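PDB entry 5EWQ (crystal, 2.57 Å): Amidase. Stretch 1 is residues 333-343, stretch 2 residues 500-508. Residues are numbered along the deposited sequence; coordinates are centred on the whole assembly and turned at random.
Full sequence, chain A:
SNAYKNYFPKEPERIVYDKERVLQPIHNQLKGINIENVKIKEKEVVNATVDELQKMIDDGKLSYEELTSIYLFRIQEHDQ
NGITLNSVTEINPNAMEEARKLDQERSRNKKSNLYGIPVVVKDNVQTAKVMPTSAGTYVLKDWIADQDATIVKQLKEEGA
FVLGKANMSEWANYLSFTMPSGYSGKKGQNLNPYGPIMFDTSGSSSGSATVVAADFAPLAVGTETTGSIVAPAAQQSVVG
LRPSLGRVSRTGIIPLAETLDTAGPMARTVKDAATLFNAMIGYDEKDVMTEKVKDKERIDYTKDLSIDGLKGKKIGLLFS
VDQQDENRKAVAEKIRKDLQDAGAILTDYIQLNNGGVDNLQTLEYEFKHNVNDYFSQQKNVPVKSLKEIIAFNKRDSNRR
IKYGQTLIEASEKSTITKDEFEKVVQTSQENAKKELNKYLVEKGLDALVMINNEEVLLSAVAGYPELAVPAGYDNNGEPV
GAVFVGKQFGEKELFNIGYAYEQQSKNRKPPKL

Stretch 1 333-343: EKIRKDLQDAG
Stretch 2 500-508: AYEQQSKNR

A lysine can hold an aspartate one turn along its own helix and still donate to a neighbouring segment, and this amidase gives a compact example. Residues 333-341 are helical, with phi/psi near -65/-40; the other helix runs through Gln-503, and Gln-504 (-90/31) leaves it for a tail, Ser-505 (-156/-54), Lys-506 (53/66) and Asn-507 (-88/-25), that runs back along the first helix from Ala-342 toward Lys-334. CA atoms lie 5.8 Å apart for Asp-338 and Ser-505, 6.4 Å for Leu-339 and Tyr-501, and 6.2 Å for Ala-342 and Gln-504.

Lys-334 starts sideways, but its t, t, t, m chain brings NZ 2.6 Å from Asp-338 OD2, a salt bridge within the helix, and 3.1 Å from Asn-507 OD1, the hydrogen bond that joins the stretches. Asn-507 CB points toward the helix, and chi1 m with chi2 -78° places OD1 within reach. Ile-335 (m, t) rests CG1 3.7 Å from Tyr-501 OH, in van der Waals contact. Asp-338 (m) points toward the tail, its OD2 3.3 Å from Ser-505 CB; Ser-505 OG (chi1 p) instead donates a very short 2.5 Å bond to Tyr-501 O. Leu-339 (m, t) makes an apolar contact, CD2 3.6 Å from CD1 of Tyr-501, whose t rotamer, chi2 74°, carries the ring obliquely against the helix. The small Ala-342 CB meets Gln-504 CB, its last modelled side-chain atom, at 4.1 Å. Gly-343 (96/51) closes a Schellman turn, its N 2.9 Å from Gln-340 O.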

# COMPACT_ATOMS: atom_id res chain seq x y z
N GLU A 333 -2.66 -23.24 10.94
CA GLU A 333 -2.14 -24.59 10.77
C GLU A 333 -1.75 -24.85 9.32
O GLU A 333 -0.77 -25.55 9.05
CB GLU A 333 -3.18 -25.62 11.23
N LYS A 334 -2.51 -24.29 8.39
CA LYS A 334 -2.24 -24.47 6.97
C LYS A 334 -0.99 -23.70 6.55
O LYS A 334 -0.30 -24.09 5.61
CB LYS A 334 -3.44 -24.03 6.13
CG LYS A 334 -3.33 -24.39 4.66
CD LYS A 334 -4.55 -23.92 3.87
CE LYS A 334 -4.45 -24.32 2.41
NZ LYS A 334 -3.22 -23.76 1.77
N ILE A 335 -0.71 -22.61 7.26
CA ILE A 335 0.49 -21.82 7.00
C ILE A 335 1.74 -22.66 7.25
O ILE A 335 2.66 -22.67 6.43
CB ILE A 335 0.54 -20.55 7.87
CG1 ILE A 335 -0.61 -19.61 7.49
CG2 ILE A 335 1.87 -19.84 7.71
CD1 ILE A 335 -0.61 -18.31 8.27
N ARG A 336 1.77 -23.35 8.38
CA ARG A 336 2.89 -24.23 8.71
C ARG A 336 3.03 -25.35 7.68
O ARG A 336 4.14 -25.66 7.24
CB ARG A 336 2.71 -24.83 10.10
CG ARG A 336 2.71 -23.82 11.23
CD ARG A 336 2.93 -24.50 12.58
NE ARG A 336 1.95 -25.56 12.83
CZ ARG A 336 1.89 -26.26 13.95
NH1 ARG A 336 0.96 -27.20 14.10
NH2 ARG A 336 2.74 -26.02 14.94
N LYS A 337 1.90 -25.94 7.31
CA LYS A 337 1.89 -27.03 6.34
C LYS A 337 2.46 -26.59 5.00
O LYS A 337 3.36 -27.24 4.46
CB LYS A 337 0.47 -27.57 6.15
CG LYS A 337 0.34 -28.61 5.05
CD LYS A 337 -1.09 -29.11 4.92
CE LYS A 337 -1.24 -30.05 3.73
NZ LYS A 337 -0.35 -31.24 3.84
N ASP A 338 1.94 -25.48 4.47
CA ASP A 338 2.38 -24.97 3.18
C ASP A 338 3.86 -24.60 3.18
O ASP A 338 4.55 -24.74 2.17
CB ASP A 338 1.54 -23.75 2.78
CG ASP A 338 0.10 -24.12 2.47
OD1 ASP A 338 -0.13 -25.25 2.00
OD2 ASP A 338 -0.79 -23.28 2.69
N LEU A 339 4.35 -24.12 4.32
CA LEU A 339 5.77 -23.80 4.47
C LEU A 339 6.60 -25.08 4.49
O LEU A 339 7.66 -25.16 3.87
CB LEU A 339 6.02 -22.98 5.74
CG LEU A 339 5.56 -21.52 5.71
CD1 LEU A 339 5.84 -20.85 7.04
CD2 LEU A 339 6.24 -20.77 4.58
N GLN A 340 6.11 -26.08 5.21
CA GLN A 340 6.79 -27.38 5.29
C GLN A 340 6.68 -28.13 3.97
O GLN A 340 7.64 -28.76 3.53
CB GLN A 340 6.20 -28.22 6.42
CG GLN A 340 6.56 -27.73 7.81
CD GLN A 340 5.84 -28.51 8.90
OE1 GLN A 340 4.82 -29.15 8.66
NE2 GLN A 340 6.38 -28.46 10.11
N ASP A 341 5.51 -28.05 3.34
CA ASP A 341 5.25 -28.75 2.09
C ASP A 341 6.13 -28.20 0.97
O ASP A 341 6.45 -28.90 0.01
CB ASP A 341 3.78 -28.64 1.70
CG ASP A 341 3.23 -29.92 1.10
OD1 ASP A 341 2.10 -30.30 1.45
OD2 ASP A 341 3.94 -30.56 0.29
N ALA A 342 6.51 -26.93 1.09
CA ALA A 342 7.39 -26.29 0.12
C ALA A 342 8.85 -26.66 0.39
O ALA A 342 9.72 -26.44 -0.45
CB ALA A 342 7.21 -24.79 0.14
N GLY A 343 9.11 -27.20 1.58
CA GLY A 343 10.44 -27.66 1.94
C GLY A 343 11.24 -26.65 2.74
O GLY A 343 12.38 -26.35 2.40
N ALA A 500 7.41 -18.34 -3.48
CA ALA A 500 7.39 -19.78 -3.27
C ALA A 500 6.26 -20.19 -2.33
O ALA A 500 5.62 -21.22 -2.53
CB ALA A 500 8.72 -20.25 -2.72
N TYR A 501 6.01 -19.38 -1.31
CA TYR A 501 4.91 -19.64 -0.38
C TYR A 501 3.57 -19.40 -1.04
O TYR A 501 2.59 -20.08 -0.75
CB TYR A 501 5.04 -18.76 0.87
CG TYR A 501 3.80 -18.76 1.73
CD1 TYR A 501 3.45 -19.86 2.50
CD2 TYR A 501 2.96 -17.65 1.76
CE1 TYR A 501 2.31 -19.86 3.29
CE2 TYR A 501 1.81 -17.64 2.54
CZ TYR A 501 1.50 -18.74 3.30
OH TYR A 501 0.36 -18.74 4.08
N GLU A 502 3.52 -18.42 -1.94
CA GLU A 502 2.29 -18.07 -2.64
C GLU A 502 1.84 -19.18 -3.58
O GLU A 502 0.67 -19.57 -3.57
CB GLU A 502 2.48 -16.77 -3.43
CG GLU A 502 1.26 -16.35 -4.22
CD GLU A 502 1.56 -15.22 -5.19
OE1 GLU A 502 2.58 -15.31 -5.91
OE2 GLU A 502 0.78 -14.25 -5.24
N GLN A 503 2.77 -19.68 -4.39
CA GLN A 503 2.45 -20.69 -5.39
C GLN A 503 2.21 -22.07 -4.77
O GLN A 503 1.41 -22.85 -5.27
CB GLN A 503 3.56 -20.78 -6.43
CG GLN A 503 3.75 -19.51 -7.24
CD GLN A 503 2.54 -19.17 -8.09
OE1 GLN A 503 1.76 -20.04 -8.47
NE2 GLN A 503 2.36 -17.88 -8.38
N GLN A 504 2.90 -22.35 -3.67
CA GLN A 504 2.76 -23.63 -2.99
C GLN A 504 1.65 -23.59 -1.94
O GLN A 504 1.72 -24.29 -0.92
CB GLN A 504 4.08 -24.05 -2.34
N SER A 505 0.63 -22.78 -2.19
CA SER A 505 -0.50 -22.65 -1.28
C SER A 505 -1.75 -22.16 -2.01
O SER A 505 -2.80 -22.80 -1.94
CB SER A 505 -0.16 -21.71 -0.12
OG SER A 505 0.15 -20.41 -0.60
N LYS A 506 -1.61 -21.04 -2.71
CA LYS A 506 -2.70 -20.43 -3.47
C LYS A 506 -3.96 -20.23 -2.61
O LYS A 506 -4.98 -20.86 -2.86
CB LYS A 506 -3.04 -21.28 -4.69
CG LYS A 506 -1.94 -21.35 -5.74
CD LYS A 506 -2.36 -22.20 -6.92
CE LYS A 506 -1.28 -22.24 -7.99
NZ LYS A 506 -1.68 -23.10 -9.14
N ASN A 507 -3.86 -19.36 -1.62
CA ASN A 507 -4.97 -19.12 -0.70
C ASN A 507 -5.93 -18.05 -1.19
O ASN A 507 -7.11 -18.05 -0.82
CB ASN A 507 -4.44 -18.74 0.68
CG ASN A 507 -3.54 -19.80 1.28
OD1 ASN A 507 -4.02 -20.81 1.79
ND2 ASN A 507 -2.24 -19.57 1.24
N ARG A 508 -5.44 -17.15 -2.03
CA ARG A 508 -6.23 -16.00 -2.46
C ARG A 508 -7.37 -16.39 -3.38
O ARG A 508 -7.16 -17.01 -4.42
CB ARG A 508 -5.34 -14.96 -3.15
CG ARG A 508 -5.95 -13.57 -3.19
CD ARG A 508 -5.26 -12.67 -4.20
NE ARG A 508 -5.96 -12.65 -5.48
CZ ARG A 508 -6.93 -11.80 -5.78
NH1 ARG A 508 -7.32 -10.89 -4.89
NH2 ARG A 508 -7.52 -11.85 -6.97